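Local coordinates for protein aldolase (Klebsiella pneumoniae, PDB 6VOQ) that belongs to the class II aldolase and adducin family, adopts an AraD-like alpha/beta fold and binds a zinc ion, at residues 89-93 with 168-174; 109-115 with 128-132; 116-120 with 195-199. All blocks are in the same frame, centred on the assembly; numbering follows the deposited sequence.

Contact 1 (89-93 with 168-174); sequences CKAIV and SSLREAT
The methyl of Ala91 points toward the start of helix 170-190, where CB meets the peptide joining Ser169 to Leu170, 3.3 Å from Leu170 N. Two residues on, Val93 faces the same way. With CG1 anti to the backbone N (chi1 163°), its CG2 stands anti to the carbonyl carbon and touches three side chains: Leu170 CD1 at 3.8 Å, Ala173 CB at 4.0 Å and Thr174 OG1 at 3.6 Å. The valine crosses both Leu170 and Thr174 nearly at right angles, and CG2 makes the contact. The Thr174 hydroxyl donates to Leu170 O (2.7 Å), approaching from the face of the carbonyl opposite that used by Thr174 N, and thus turns its oxygen back onto its own helix. At the outer end, Lys90 lays CB against Ser168 O while its amine leads away. Ser169 is the N-cap, its OG accepting from Glu172 N at 3.1 Å, and Glu172 OE1 takes the N-H of Ser168 nearly head-on at 2.6 Å. Ile92 points to the other face, onto helix 76-83. The alternation is that of a central strand between two helical layers, as in this alpha/beta fold; the axes of strand 91-93 and helix 170-174 approach to 7.2 Å.

Contact 2 (109-115 with 128-132); sequences LDPHNCI and DVPVV
Val131 forms the apolar centre, sending CG2 against Cys114 CB (3.5 Å) and, on a crossing nearly at right angles, against Leu109 CD1 (4.0 Å). Cys114 has its sulfur between the backbone N and the carbonyl carbon (chi1 67°), which brings SG to Val129 CG1 at 3.9 Å; Ile115 CD1 adds a looser touch on the other branch of Val129. Outside this centre two backbone bonds tie the loop to 129-131, which leads into strand 131-132. Val131 N gives its hydrogen to Pro111 O (2.8 Å), and Cys114 N gives its own to Val129 O (3.0 Å). Further out, the flat ends of Asn113 and Asp128 stack with planes 4° apart, Asn113 CG lying 3.6 Å from Asp128 CG. A water links the same edge, donating to His112 O and Asp128 OD2 at 2.9 Å each. Asp110 shapes the loop through an Asx turn, its OD1 accepting from His112 N. Strand 155-158 runs alongside, touching Cys114 through Leu157 and pairing by backbone bonds with Pro130 and Val132. Helix 140-149 packs on Val132, and helix 170-190 meets Ile115 and Val129 through Leu180.

Contact 3 (116-120 with 195-199); sequences RPFTP and IRYLT
The guanidinium of Arg116 lies flat on the Tyr197 ring. Arg116 CG stands anti to the backbone N (chi1 -171°) and the chain runs on extended to NE, carrying CD and then the guanidinium over one face of the ring. The two planes are 12° apart, with Arg116 CZ 3.6 Å from the centroid of the Tyr197 ring, a cation-pi stack. On the opposite face Ile195 CG2 sits 3.9 Å above the ring plane, while Pro117 O lies at its edge. Phe118 takes the first torsion that sets CG between the backbone N and the carbonyl carbon (chi1 46°); this swings its ring alongside Tyr197, with Phe118 CD2 4.0 Å from Tyr197 CE1, while Phe118 CB meets Ile195 CG2 at 3.8 Å. Leu198 spreads CD1 over the backbone of Thr119. Leu198 N donates to Pro117 O at 3.0 Å, and a water gives a hydrogen to that same oxygen (2.7 Å) and to Leu198 O. Arg196 forms a salt bridge with Glu202. Charge is thus met by an aromatic face and an acid, and one peptide oxygen from each loop, Phe118 O and Arg196 O, is bound by Asn160 of a neighbouring subunit.

Overall arrangement
Contacts 2 and 3 follow one another directly along the chain, since 109-115 runs into 116-120, and their centres lie about 15 Å apart. Contact 1 is more remote, its centre about 20 Å from that of contact 2 and 25 Å from that of contact 3, without touching either. Contacts 1 and 2 reach the same mixed sheet, at an inner strand and at the end strand 131-132 respectively. Helix 170-190 connects all three: it begins in contact 1, packs on contact 2 and backs contact 3. Strand 91-94 ends at the zinc ligand His94, and the Ile92 side chain is about 10 Å from a bound zinc ion; the side chain of Pro120, in contact 3, is about 8 Å from a bound zinc ion.

Contact 1 (89-93 with 168-174)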
loop_
_atom_site.group_PDB
_atom_site.type_symbol
_atom_site.label_atom_id
_atom_site.label_comp_id
_atom_site.label_asym_id
_atom_site.label_seq_id
_atom_site.Cartn_x
_atom_site.Cartn_y
_atom_site.Cartn_z
ATOM N N CYS A 89 9.706 25.318 -17.023
ATOM C CA CYS A 89 9.019 24.037 -16.945
ATOM C C CYS A 89 9.497 23.148 -18.086
ATOM O O CYS A 89 9.267 23.459 -19.254
ATOM C CB CYS A 89 7.511 24.253 -17.000
ATOM S SG CYS A 89 6.576 22.732 -17.088
ATOM N N LYS A 90 10.169 22.048 -17.750
ATOM C CA LYS A 90 10.684 21.118 -18.740
ATOM C C LYS A 90 9.960 19.781 -18.741
ATOM O O LYS A 90 10.225 18.953 -19.622
ATOM C CB LYS A 90 12.185 20.875 -18.514
ATOM C CG LYS A 90 13.020 22.140 -18.413
ATOM C CD LYS A 90 12.972 22.943 -19.704
ATOM C CE LYS A 90 13.872 24.172 -19.622
ATOM N NZ LYS A 90 13.915 24.955 -20.897
ATOM N N ALA A 91 9.066 19.552 -17.784
ATOM C CA ALA A 91 8.375 18.285 -17.636
ATOM C C ALA A 91 7.202 18.495 -16.702
ATOM O O ALA A 91 7.273 19.291 -15.760
ATOM C CB ALA A 91 9.290 17.178 -17.100
ATOM N N ILE A 92 6.124 17.767 -16.982
ATOM C CA ILE A 92 4.879 17.863 -16.240
ATOM C C ILE A 92 4.416 16.458 -15.909
ATOM O O ILE A 92 4.398 15.581 -16.781
ATOM C CB ILE A 92 3.785 18.610 -17.025
ATOM C CG1 ILE A 92 4.123 20.085 -17.164
ATOM C CG2 ILE A 92 2.441 18.463 -16.332
ATOM C CD1 ILE A 92 3.010 20.858 -17.855
ATOM N N VAL A 93 4.046 16.249 -14.651
ATOM C CA VAL A 93 3.456 15.006 -14.185
ATOM C C VAL A 93 2.027 15.324 -13.786
ATOM O O VAL A 93 1.788 16.200 -12.948
ATOM C CB VAL A 93 4.251 14.411 -13.013
ATOM C CG1 VAL A 93 3.430 13.353 -12.259
ATOM C CG2 VAL A 93 5.546 13.821 -13.524
ATOM N N SER A 168 12.013 20.672 -13.527
ATOM C CA SER A 168 13.106 20.937 -14.457
ATOM C C SER A 168 13.513 19.698 -15.237
ATOM O O SER A 168 14.332 19.805 -16.156
ATOM C CB SER A 168 14.318 21.492 -13.704
ATOM O OG SER A 168 14.711 20.618 -12.656
ATOM N N SER A 169 12.982 18.538 -14.865
ATOM C CA SER A 169 13.121 17.299 -15.612
ATOM C C SER A 169 11.934 16.420 -15.245
ATOM O O SER A 169 11.149 16.758 -14.356
ATOM C CB SER A 169 14.456 16.615 -15.305
ATOM O OG SER A 169 14.452 16.055 -14.006
ATOM N N LEU A 170 11.791 15.282 -15.931
ATOM C CA LEU A 170 10.709 14.375 -15.562
ATOM C C LEU A 170 10.933 13.782 -14.176
ATOM O O LEU A 170 9.986 13.660 -13.394
ATOM C CB LEU A 170 10.539 13.267 -16.595
ATOM C CG LEU A 170 9.264 12.425 -16.409
ATOM C CD1 LEU A 170 7.998 13.305 -16.324
ATOM C CD2 LEU A 170 9.120 11.393 -17.510
ATOM N N ARG A 171 12.171 13.421 -13.843
ATOM C CA ARG A 171 12.401 12.850 -12.521
ATOM C C ARG A 171 12.176 13.884 -11.426
ATOM O O ARG A 171 11.673 13.553 -10.347
ATOM C CB ARG A 171 13.808 12.260 -12.414
ATOM C CG ARG A 171 14.051 11.563 -11.074
ATOM C CD ARG A 171 15.118 10.486 -11.162
ATOM N NE ARG A 171 14.736 9.368 -12.025
ATOM C CZ ARG A 171 13.867 8.421 -11.682
ATOM N NH1 ARG A 171 13.272 8.456 -10.492
ATOM N NH2 ARG A 171 13.590 7.437 -12.532
ATOM N N GLU A 172 12.549 15.142 -11.675
ATOM C CA GLU A 172 12.343 16.176 -10.670
ATOM C C GLU A 172 10.860 16.485 -10.506
ATOM O O GLU A 172 10.383 16.695 -9.383
ATOM C CB GLU A 172 13.128 17.430 -11.043
ATOM C CG GLU A 172 13.508 18.303 -9.851
ATOM C CD GLU A 172 12.920 19.712 -9.930
ATOM O OE1 GLU A 172 12.347 20.075 -10.981
ATOM O OE2 GLU A 172 13.028 20.458 -8.932
ATOM N N ALA A 173 10.111 16.504 -11.610
ATOM C CA ALA A 173 8.667 16.681 -11.516
ATOM C C ALA A 173 8.022 15.499 -10.802
ATOM O O ALA A 173 7.074 15.674 -10.026
ATOM C CB ALA A 173 8.069 16.875 -12.912
ATOM N N THR A 174 8.538 14.289 -11.029
ATOM C CA THR A 174 8.017 13.127 -10.319
ATOM C C THR A 174 8.324 13.208 -8.829
ATOM O O THR A 174 7.476 12.876 -7.994
ATOM C CB THR A 174 8.604 11.858 -10.913
ATOM O OG1 THR A 174 8.341 11.841 -12.320
ATOM C CG2 THR A 174 7.990 10.647 -10.259
#

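Contact 2 (109-115 with 128-132)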
loop_
_atom_site.group_PDB
_atom_site.type_symbol
_atom_site.label_atom_id
_atom_site.label_comp_id
_atom_site.label_asym_id
_atom_site.label_seq_id
_atom_site.Cartn_x
_atom_site.Cartn_y
_atom_site.Cartn_z
ATOM N N LEU A 109 -11.221 25.225 0.097
ATOM C CA LEU A 109 -9.781 25.298 -0.123
ATOM C C LEU A 109 -9.341 26.731 -0.392
ATOM O O LEU A 109 -10.026 27.492 -1.080
ATOM C CB LEU A 109 -9.375 24.430 -1.309
ATOM C CG LEU A 109 -9.454 22.913 -1.211
ATOM C CD1 LEU A 109 -8.956 22.369 -2.523
ATOM C CD2 LEU A 109 -8.623 22.384 -0.032
ATOM N N ASP A 110 -8.192 27.099 0.146
ATOM C CA ASP A 110 -7.571 28.364 -0.227
ATOM C C ASP A 110 -7.165 28.296 -1.696
ATOM O O ASP A 110 -6.261 27.522 -2.038
ATOM C CB ASP A 110 -6.362 28.632 0.666
ATOM C CG ASP A 110 -5.803 30.039 0.509
ATOM O OD1 ASP A 110 -5.992 30.659 -0.563
ATOM O OD2 ASP A 110 -5.146 30.513 1.465
ATOM N N PRO A 111 -7.784 29.065 -2.590
ATOM C CA PRO A 111 -7.488 28.905 -4.023
ATOM C C PRO A 111 -6.095 29.361 -4.419
ATOM O O PRO A 111 -5.648 29.031 -5.525
ATOM C CB PRO A 111 -8.562 29.768 -4.703
ATOM C CG PRO A 111 -8.871 30.830 -3.682
ATOM C CD PRO A 111 -8.739 30.160 -2.332
ATOM N N HIS A 112 -5.406 30.128 -3.574
ATOM C CA HIS A 112 -4.050 30.561 -3.879
ATOM C C HIS A 112 -2.983 29.683 -3.250
ATOM O O HIS A 112 -1.830 29.723 -3.693
ATOM C CB HIS A 112 -3.813 31.998 -3.405
ATOM C CG HIS A 112 -4.872 32.970 -3.818
ATOM N ND1 HIS A 112 -4.912 33.538 -5.074
ATOM C CD2 HIS A 112 -5.904 33.508 -3.125
ATOM C CE1 HIS A 112 -5.931 34.376 -5.141
ATOM N NE2 HIS A 112 -6.550 34.376 -3.972
ATOM N N ASN A 113 -3.329 28.908 -2.229
ATOM C CA ASN A 113 -2.329 28.150 -1.480
ATOM C C ASN A 113 -3.095 27.113 -0.656
ATOM O O ASN A 113 -3.469 27.370 0.488
ATOM C CB ASN A 113 -1.490 29.068 -0.608
ATOM C CG ASN A 113 -0.483 28.315 0.235
ATOM O OD1 ASN A 113 -0.081 27.193 -0.104
ATOM N ND2 ASN A 113 -0.065 28.930 1.342
ATOM N N CYS A 114 -3.322 25.949 -1.252
ATOM C CA CYS A 114 -4.203 24.962 -0.650
ATOM C C CYS A 114 -3.503 24.059 0.349
ATOM O O CYS A 114 -4.176 23.289 1.040
ATOM C CB CYS A 114 -4.838 24.097 -1.734
ATOM S SG CYS A 114 -3.653 23.066 -2.568
ATOM N N ILE A 115 -2.181 24.110 0.437
ATOM C CA ILE A 115 -1.440 23.288 1.381
ATOM C C ILE A 115 -0.820 24.206 2.428
ATOM O O ILE A 115 0.125 24.946 2.146
ATOM C CB ILE A 115 -0.382 22.432 0.681
ATOM C CG1 ILE A 115 -1.031 21.660 -0.467
ATOM C CG2 ILE A 115 0.215 21.460 1.667
ATOM C CD1 ILE A 115 -0.173 20.604 -1.048
ATOM N N ASP A 128 3.836 27.552 -3.223
ATOM C CA ASP A 128 2.391 27.532 -3.064
ATOM C C ASP A 128 1.737 26.750 -4.191
ATOM O O ASP A 128 2.251 26.680 -5.311
ATOM C CB ASP A 128 1.819 28.949 -3.035
ATOM C CG ASP A 128 2.168 29.697 -1.764
ATOM O OD1 ASP A 128 2.936 29.159 -0.941
ATOM O OD2 ASP A 128 1.691 30.840 -1.599
ATOM N N VAL A 129 0.577 26.177 -3.882
ATOM C CA VAL A 129 -0.186 25.379 -4.832
ATOM C C VAL A 129 -1.572 25.988 -5.023
ATOM O O VAL A 129 -2.433 25.856 -4.144
ATOM C CB VAL A 129 -0.280 23.917 -4.371
ATOM C CG1 VAL A 129 -1.028 23.105 -5.407
ATOM C CG2 VAL A 129 1.130 23.335 -4.132
ATOM N N PRO A 130 -1.834 26.647 -6.148
ATOM C CA PRO A 130 -3.169 27.195 -6.403
ATOM C C PRO A 130 -4.168 26.108 -6.788
ATOM O O PRO A 130 -3.820 24.968 -7.100
ATOM C CB PRO A 130 -2.936 28.160 -7.566
ATOM C CG PRO A 130 -1.792 27.559 -8.302
ATOM C CD PRO A 130 -0.904 26.931 -7.255
ATOM N N VAL A 131 -5.439 26.490 -6.769
ATOM C CA VAL A 131 -6.531 25.574 -7.054
ATOM C C VAL A 131 -7.275 26.090 -8.273
ATOM O O VAL A 131 -7.644 27.267 -8.329
ATOM C CB VAL A 131 -7.478 25.423 -5.854
ATOM C CG1 VAL A 131 -8.623 24.491 -6.206
ATOM C CG2 VAL A 131 -6.700 24.898 -4.642
ATOM N N VAL A 132 -7.465 25.216 -9.252
ATOM C CA VAL A 132 -8.250 25.541 -10.434
ATOM C C VAL A 132 -9.659 25.036 -10.173
ATOM O O VAL A 132 -9.817 23.901 -9.704
ATOM C CB VAL A 132 -7.653 24.916 -11.703
ATOM C CG1 VAL A 132 -8.608 25.112 -12.871
ATOM C CG2 VAL A 132 -6.272 25.506 -11.985
HETATM O O HOH W 1 -0.086 32.079 -3.496
#

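Contact 3 (116-120 with 195-199)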
loop_
_atom_site.group_PDB
_atom_site.type_symbol
_atom_site.label_atom_id
_atom_site.label_comp_id
_atom_site.label_asym_id
_atom_site.label_seq_id
_atom_site.Cartn_x
_atom_site.Cartn_y
_atom_site.Cartn_z
ATOM N N ARG A 116 -1.355 24.159 3.633
ATOM C CA ARG A 116 -0.804 24.874 4.771
ATOM C C ARG A 116 0.390 24.109 5.332
ATOM O O ARG A 116 0.219 23.021 5.892
ATOM C CB ARG A 116 -1.878 25.049 5.836
ATOM C CG ARG A 116 -1.507 25.967 6.974
ATOM C CD ARG A 116 -2.743 26.145 7.814
ATOM N NE ARG A 116 -2.495 26.699 9.135
ATOM C CZ ARG A 116 -3.345 26.570 10.146
ATOM N NH1 ARG A 116 -4.475 25.881 9.975
ATOM N NH2 ARG A 116 -3.060 27.115 11.321
ATOM N N PRO A 117 1.602 24.655 5.235
ATOM C CA PRO A 117 2.805 23.832 5.437
ATOM C C PRO A 117 3.060 23.477 6.901
ATOM O O PRO A 117 3.082 24.342 7.783
ATOM C CB PRO A 117 3.929 24.703 4.857
ATOM C CG PRO A 117 3.424 26.092 4.956
ATOM C CD PRO A 117 1.930 26.016 4.771
ATOM N N PHE A 118 3.257 22.175 7.142
ATOM C CA PHE A 118 3.761 21.637 8.401
ATOM C C PHE A 118 5.038 20.833 8.207
ATOM O O PHE A 118 5.512 20.221 9.163
ATOM C CB PHE A 118 2.711 20.741 9.076
ATOM C CG PHE A 118 2.060 19.768 8.138
ATOM C CD1 PHE A 118 2.687 18.573 7.806
ATOM C CD2 PHE A 118 0.827 20.057 7.569
ATOM C CE1 PHE A 118 2.093 17.675 6.927
ATOM C CE2 PHE A 118 0.225 19.163 6.693
ATOM C CZ PHE A 118 0.861 17.971 6.366
ATOM N N THR A 119 5.567 20.773 6.989
ATOM C CA THR A 119 6.862 20.197 6.663
ATOM C C THR A 119 7.519 21.127 5.671
ATOM O O THR A 119 6.830 21.807 4.899
ATOM C CB THR A 119 6.742 18.798 6.054
ATOM O OG1 THR A 119 5.734 18.814 5.033
ATOM C CG2 THR A 119 6.375 17.790 7.118
ATOM N N PRO A 120 8.857 21.215 5.670
ATOM C CA PRO A 120 9.532 22.240 4.865
ATOM C C PRO A 120 9.637 21.927 3.380
ATOM O O PRO A 120 9.882 22.848 2.590
ATOM C CB PRO A 120 10.930 22.304 5.497
ATOM C CG PRO A 120 11.149 20.936 5.993
ATOM C CD PRO A 120 9.811 20.435 6.477
ATOM N N ILE A 195 -1.880 20.184 15.050
ATOM C CA ILE A 195 -0.675 20.114 14.237
ATOM C C ILE A 195 0.241 21.270 14.602
ATOM O O ILE A 195 -0.215 22.409 14.783
ATOM C CB ILE A 195 -1.051 20.141 12.745
ATOM C CG1 ILE A 195 -1.919 18.925 12.425
ATOM C CG2 ILE A 195 0.196 20.212 11.845
ATOM C CD1 ILE A 195 -2.621 19.006 11.123
ATOM N N ARG A 196 1.536 20.974 14.722
ATOM C CA ARG A 196 2.592 21.982 14.852
ATOM C C ARG A 196 2.918 22.516 13.457
ATOM O O ARG A 196 3.855 22.073 12.792
ATOM C CB ARG A 196 3.831 21.375 15.511
ATOM C CG ARG A 196 4.543 22.252 16.546
ATOM C CD ARG A 196 5.147 23.510 15.942
ATOM N NE ARG A 196 6.254 23.223 15.037
ATOM C CZ ARG A 196 6.972 24.153 14.411
ATOM N NH1 ARG A 196 6.712 25.442 14.582
ATOM N NH2 ARG A 196 7.947 23.793 13.600
ATOM N N TYR A 197 2.118 23.474 12.997
ATOM C CA TYR A 197 2.367 24.076 11.689
ATOM C C TYR A 197 3.677 24.870 11.691
ATOM O O TYR A 197 4.159 25.326 12.734
ATOM C CB TYR A 197 1.213 24.998 11.285
ATOM C CG TYR A 197 -0.056 24.280 10.897
ATOM C CD1 TYR A 197 -0.151 23.600 9.692
ATOM C CD2 TYR A 197 -1.163 24.281 11.739
ATOM C CE1 TYR A 197 -1.315 22.937 9.331
ATOM C CE2 TYR A 197 -2.326 23.629 11.385
ATOM C CZ TYR A 197 -2.392 22.955 10.183
ATOM O OH TYR A 197 -3.547 22.310 9.843
ATOM N N LEU A 198 4.255 25.043 10.505
ATOM C CA LEU A 198 5.434 25.889 10.398
ATOM C C LEU A 198 5.025 27.343 10.585
ATOM O O LEU A 198 4.030 27.794 10.007
ATOM C CB LEU A 198 6.121 25.693 9.053
ATOM C CG LEU A 198 6.786 24.340 8.785
ATOM C CD1 LEU A 198 7.755 24.441 7.602
ATOM C CD2 LEU A 198 7.486 23.823 10.025
ATOM N N THR A 199 5.778 28.071 11.414
ATOM C CA THR A 199 5.486 29.476 11.652
ATOM C C THR A 199 5.693 30.276 10.375
ATOM O O THR A 199 6.287 29.805 9.403
ATOM C CB THR A 199 6.367 30.039 12.765
ATOM O OG1 THR A 199 7.734 30.111 12.319
ATOM C CG2 THR A 199 6.270 29.171 14.010
HETATM O O HOH W 2 2.203 26.905 8.126
#